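Local coordinates for diheme cytochrome c (Shewanella baltica, PDB 3U99), which carries two covalently bound c-type hemes and probably serves in electron transfer, at residues N123-A128 against D136-P141. Numbering follows the deposited sequence. Where two conformers were deposited one is given.
Sequences NCHNLA and DTVNIP. With HEC (heme c), chain B.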
ATOM      1  N   ASN A 123       3.636  -2.383   9.166  1.00  9.18           N
ATOM      2  CA  ASN A 123       4.117  -3.271  10.236  1.00 10.40           C
ATOM      3  C   ASN A 123       5.616  -3.137  10.363  1.00 10.04           C
ATOM      4  O   ASN A 123       6.109  -3.332  11.469  1.00 11.90           O
ATOM      5  CB  ASN A 123       3.741  -4.709   9.893  1.00 12.02           C
ATOM      6  CG  ASN A 123       2.298  -5.037  10.132  1.00 15.48           C
ATOM      7  OD1 ASN A 123       1.561  -4.363  10.843  1.00 20.88           O
ATOM      8  ND2 ASN A 123       1.862  -6.115   9.459  1.00 18.49           N
ATOM      9  N   CYS A 124       6.341  -2.814   9.336  1.00  8.42           N
ATOM     10  CA  CYS A 124       7.790  -2.734   9.312  1.00  8.00           C
ATOM     11  C   CYS A 124       8.286  -1.293   9.137  1.00  8.19           C
ATOM     12  O   CYS A 124       9.315  -0.904   9.676  1.00  9.85           O
ATOM     13  CB  CYS A 124       8.365  -3.593   8.192  1.00  7.80           C
ATOM     14  SG  CYS A 124       7.933  -5.338   8.312  1.00  8.77           S
ATOM     15  N   HIS A 125       7.585  -0.537   8.318  1.00  7.36           N
ATOM     16  CA  HIS A 125       7.873   0.852   8.008  1.00  7.50           C
ATOM     17  C   HIS A 125       6.839   1.652   8.747  1.00  7.19           C
ATOM     18  O   HIS A 125       5.727   1.901   8.246  1.00  8.43           O
ATOM     19  CB  HIS A 125       7.792   1.100   6.519  1.00  7.36           C
ATOM     20  CG  HIS A 125       8.659   0.317   5.605  1.00  7.32           C
ATOM     21  ND1 HIS A 125       9.969   0.679   5.365  1.00  7.29           N
ATOM     22  CD2 HIS A 125       8.413  -0.737   4.805  1.00  7.02           C
ATOM     23  CE1 HIS A 125      10.455  -0.155   4.464  1.00  7.17           C
ATOM     24  NE2 HIS A 125       9.548  -1.037   4.081  1.00  6.74           N
ATOM     25  N   ASN A 126       7.150   2.004   9.994  1.00  8.81           N
ATOM     26  CA  ASN A 126       6.088   2.569  10.853  1.00  9.65           C
ATOM     27  C   ASN A 126       5.391   3.819  10.245  1.00  9.14           C
ATOM     28  O   ASN A 126       4.233   4.020  10.493  1.00 10.77           O
ATOM     29  CB  ASN A 126       6.559   2.575  12.296  0.50 12.71           C
ATOM     30  CG  ASN A 126       6.765   1.261  12.855  0.50 16.59           C
ATOM     31  OD1 ASN A 126       7.761   1.093  13.556  0.50 27.90           O
ATOM     32  ND2 ASN A 126       5.825   0.249  12.681  0.50 12.33           N
ATOM     33  N   LEU A 127       6.132   4.599   9.469  1.00  8.65           N
ATOM     34  CA  LEU A 127       5.628   5.826   8.859  1.00  9.31           C
ATOM     35  C   LEU A 127       5.372   5.712   7.387  1.00  8.47           C
ATOM     36  O   LEU A 127       5.399   6.695   6.622  1.00  8.39           O
ATOM     37  CB  LEU A 127       6.594   6.956   9.216  1.00 10.17           C
ATOM     38  CG  LEU A 127       6.674   7.299  10.732  1.00 12.73           C
ATOM     39  CD1 LEU A 127       7.578   8.504  10.932  1.00 16.35           C
ATOM     40  CD2 LEU A 127       5.319   7.466  11.371  1.00 19.80           C
ATOM     41  N   ALA A 128       5.052   4.494   6.950  1.00  7.61           N
ATOM     42  CA  ALA A 128       4.709   4.224   5.553  1.00  8.22           C
ATOM     43  C   ALA A 128       3.596   5.150   5.041  1.00  8.67           C
ATOM     44  O   ALA A 128       3.625   5.529   3.875  1.00  9.22           O
ATOM     45  CB  ALA A 128       4.329   2.768   5.336  1.00  8.01           C
ATOM     46  N   ASP A 136      16.879   2.637   7.037  1.00 10.77           N
ATOM     47  CA  ASP A 136      17.513   2.865   8.325  1.00 12.64           C
ATOM     48  C   ASP A 136      16.478   3.020   9.420  1.00 12.32           C
ATOM     49  O   ASP A 136      16.893   3.092  10.582  1.00 13.83           O
ATOM     50  CB  ASP A 136      18.448   4.078   8.239  1.00 14.19           C
ATOM     51  CG  ASP A 136      17.834   5.358   7.722  1.00 14.95           C
ATOM     52  OD1 ASP A 136      17.629   5.452   6.484  1.00 18.95           O
ATOM     53  OD2 ASP A 136      17.578   6.277   8.530  1.00 17.37           O
ATOM     54  N   THR A 137      15.183   3.100   9.134  1.00 10.39           N
ATOM     55  CA  THR A 137      14.203   3.125  10.193  1.00  9.66           C
ATOM     56  C   THR A 137      13.268   1.927  10.211  1.00  9.57           C
ATOM     57  O   THR A 137      12.394   1.819  11.070  1.00 10.24           O
ATOM     58  CB  THR A 137      13.331   4.387  10.188  1.00 10.58           C
ATOM     59  OG1 THR A 137      12.629   4.456   8.942  1.00 10.72           O
ATOM     60  CG2 THR A 137      14.171   5.663  10.347  1.00 13.50           C
ATOM     61  N   VAL A 138      13.469   0.968   9.306  1.00  8.45           N
ATOM     62  CA  VAL A 138      12.681  -0.253   9.298  1.00  9.62           C
ATOM     63  C   VAL A 138      12.895  -1.048  10.584  1.00  9.61           C
ATOM     64  O   VAL A 138      14.018  -1.164  11.041  1.00 10.63           O
ATOM     65  CB  VAL A 138      13.135  -1.235   8.163  1.00 10.98           C
ATOM     66  CG1 VAL A 138      12.575  -2.651   8.299  1.00 14.43           C
ATOM     67  CG2 VAL A 138      12.680  -0.607   6.898  1.00 13.40           C
ATOM     68  N   ASN A 139      11.828  -1.552  11.148  1.00  9.56           N
ATOM     69  CA  ASN A 139      11.850  -2.409  12.350  1.00 10.65           C
ATOM     70  C   ASN A 139      10.811  -3.481  12.121  1.00 11.47           C
ATOM     71  O   ASN A 139       9.610  -3.153  12.134  1.00 11.71           O
ATOM     72  CB  ASN A 139      11.579  -1.545  13.621  1.00 13.36           C
ATOM     73  CG  ASN A 139      11.780  -2.281  14.923  1.00 14.97           C
ATOM     74  OD1 ASN A 139      12.141  -1.720  16.013  1.00 17.99           O
ATOM     75  ND2 ASN A 139      11.488  -3.527  14.944  1.00 14.68           N
ATOM     76  N   ILE A 140      11.289  -4.719  12.000  1.00 10.06           N
ATOM     77  CA  ILE A 140      10.452  -5.876  11.704  1.00 10.76           C
ATOM     78  C   ILE A 140       9.940  -6.491  12.996  1.00  9.85           C
ATOM     79  O   ILE A 140      10.735  -6.888  13.835  1.00 10.82           O
ATOM     80  CB  ILE A 140      11.224  -6.912  10.891  1.00 10.91           C
ATOM     81  CG1 ILE A 140      11.703  -6.288   9.592  1.00 11.40           C
ATOM     82  CG2 ILE A 140      10.353  -8.137  10.711  1.00 11.42           C
ATOM     83  CD1 ILE A 140      12.263  -7.313   8.638  1.00 13.39           C
ATOM     84  N   PRO A 141       8.635  -6.519  13.215  1.00 10.62           N
ATOM     85  CA  PRO A 141       8.106  -7.030  14.481  1.00 11.82           C
ATOM     86  C   PRO A 141       8.591  -8.456  14.691  1.00 11.00           C
ATOM     87  O   PRO A 141       8.532  -9.291  13.841  1.00 10.57           O
ATOM     88  CB  PRO A 141       6.594  -7.024  14.290  1.00 16.16           C
ATOM     89  CG  PRO A 141       6.332  -6.063  13.190  1.00 16.54           C
ATOM     90  CD  PRO A 141       7.580  -5.999  12.342  1.00 13.29           C
TER
HETATM   91 FE   HEC B 500       9.815  -2.436   2.648  1.00  6.28          FE
HETATM   92  CHA HEC B 500      13.027  -1.505   2.077  1.00  8.24           C
HETATM   93  CHB HEC B 500       8.731  -0.126   0.438  1.00  8.22           C
HETATM   94  CHC HEC B 500       6.602  -3.626   3.049  1.00  7.45           C
HETATM   95  CHD HEC B 500      10.894  -4.512   5.091  1.00  8.09           C
HETATM   96  NA  HEC B 500      10.690  -1.034   1.527  1.00  7.23           N
HETATM   97  C1A HEC B 500      12.021  -0.783   1.393  1.00  7.44           C
HETATM   98  C2A HEC B 500      12.271   0.322   0.511  1.00  8.27           C
HETATM   99  C3A HEC B 500      11.066   0.709   0.054  1.00  8.49           C
HETATM  100  C4A HEC B 500      10.065  -0.152   0.676  1.00  8.12           C
HETATM  101  CMA HEC B 500      10.731   1.853  -0.901  1.00  9.70           C
HETATM  102  CAA HEC B 500      13.611   0.941   0.218  1.00  9.48           C
HETATM  103  CBA HEC B 500      14.033   1.755   1.429  1.00 10.63           C
HETATM  104  CGA HEC B 500      15.395   2.420   1.356  1.00 13.20           C
HETATM  105  O1A HEC B 500      15.882   2.555   0.187  1.00 19.88           O
HETATM  106  O2A HEC B 500      15.956   2.986   2.297  1.00 13.23           O
HETATM  107  NB  HEC B 500       8.019  -1.942   1.862  1.00  6.50           N
HETATM  108  C1B HEC B 500       7.766  -0.947   0.919  1.00  7.43           C
HETATM  109  C2B HEC B 500       6.380  -0.942   0.659  1.00  7.64           C
HETATM  110  C3B HEC B 500       5.821  -1.937   1.354  1.00  8.08           C
HETATM  111  C4B HEC B 500       6.827  -2.555   2.145  1.00  6.92           C
HETATM  112  CMB HEC B 500       5.755   0.093  -0.302  1.00  8.95           C
HETATM  113  CAB HEC B 500       4.340  -2.340   1.503  1.00  8.30           C
HETATM  114  CBB HEC B 500       3.629  -2.546   0.092  1.00  9.72           C
HETATM  115  NC  HEC B 500       8.922  -3.820   3.818  1.00  6.74           N
HETATM  116  C1C HEC B 500       7.626  -4.137   3.842  1.00  7.12           C
HETATM  117  C2C HEC B 500       7.307  -5.056   4.872  1.00  7.46           C
HETATM  118  C3C HEC B 500       8.539  -5.277   5.477  1.00  7.52           C
HETATM  119  C4C HEC B 500       9.517  -4.503   4.837  1.00  7.07           C
HETATM  120  CMC HEC B 500       5.947  -5.551   5.271  1.00  8.55           C
HETATM  121  CAC HEC B 500       8.802  -6.105   6.717  1.00  8.40           C
HETATM  122  CBC HEC B 500       8.532  -7.604   6.574  1.00  9.88           C
HETATM  123  ND  HEC B 500      11.608  -2.942   3.408  1.00  6.73           N
HETATM  124  C1D HEC B 500      11.812  -3.824   4.420  1.00  7.52           C
HETATM  125  C2D HEC B 500      13.223  -3.967   4.650  1.00  8.15           C
HETATM  126  C3D HEC B 500      13.873  -3.195   3.745  1.00  9.24           C
HETATM  127  C4D HEC B 500      12.798  -2.512   2.992  1.00  7.83           C
HETATM  128  CMD HEC B 500      13.836  -4.877   5.687  1.00  9.57           C
HETATM  129  CAD HEC B 500      15.373  -3.040   3.611  1.00 10.27           C
HETATM  130  CBD HEC B 500      15.880  -4.264   2.777  1.00 12.34           C
HETATM  131  CGD HEC B 500      17.389  -4.472   2.830  0.50 13.75           C
HETATM  132  O1D HEC B 500      17.873  -3.201   2.623  0.50 16.89           O
HETATM  133  O2D HEC B 500      17.787  -5.565   2.195  0.50 15.11           O
HETATM  134  O   HOH W   1       9.597   1.821  11.341  1.00 13.77           O
HETATM  135  O   HOH W   2      11.017   2.621   7.129  1.00 10.64           O
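Asn139 N donates a nearly straight hydrogen bond to Cys124 O, 3.0 Å long, the one direct hydrogen bond between 123-128 and 136-141. It lies in the plane of the carbonyl. The CA-H groups of Val138 and Cys124 add weak contacts, to Cys124 O and Asn139 O respectively.

Two waters extend the polar link. Water 1 accepts from Asn126 N and lies within hydrogen-bonding distance of Cys124 O and Thr137 O. Water 2 accepts from His125 ND1 at 2.8 Å, in the plane of the ring, and bonds to Thr137 OG1. The imidazole is thus held at both nitrogens, because His125 NE2 binds the heme iron at 2.0 Å. His101 supplies the other axial ligand.

The apolar contacts lie beside the heme. Val138 splits its branches: CG2 meets His125 CE1 obliquely at 3.3 Å, while CG1, anti to the backbone N (chi1 167°), reaches heme methyl CMD at 3.7 Å. An alanine here would remove both branches and would probably open a gap beside His125 CE1 and the heme methyl. Cys124 SG, in its thioether bond to heme CAC, touches Ile140 CG1 and Pro141 CD, each at 4.1 Å. Pro141 CG and CD also lie against the carbonyl oxygen Asn123 O, both at 3.2 Å.

Cys124 and His125 end the CXXCH heme c motif that begins at Cys121. A type I turn runs from His125 to Ala128, and Phe133 meets the His125 ring edge-to-face. Strand 139-140 pairs antiparallel with strand 144-145, and Val138 makes backbone hydrogen bonds with Trp146. This small hairpin flanks the His125 side of the second heme.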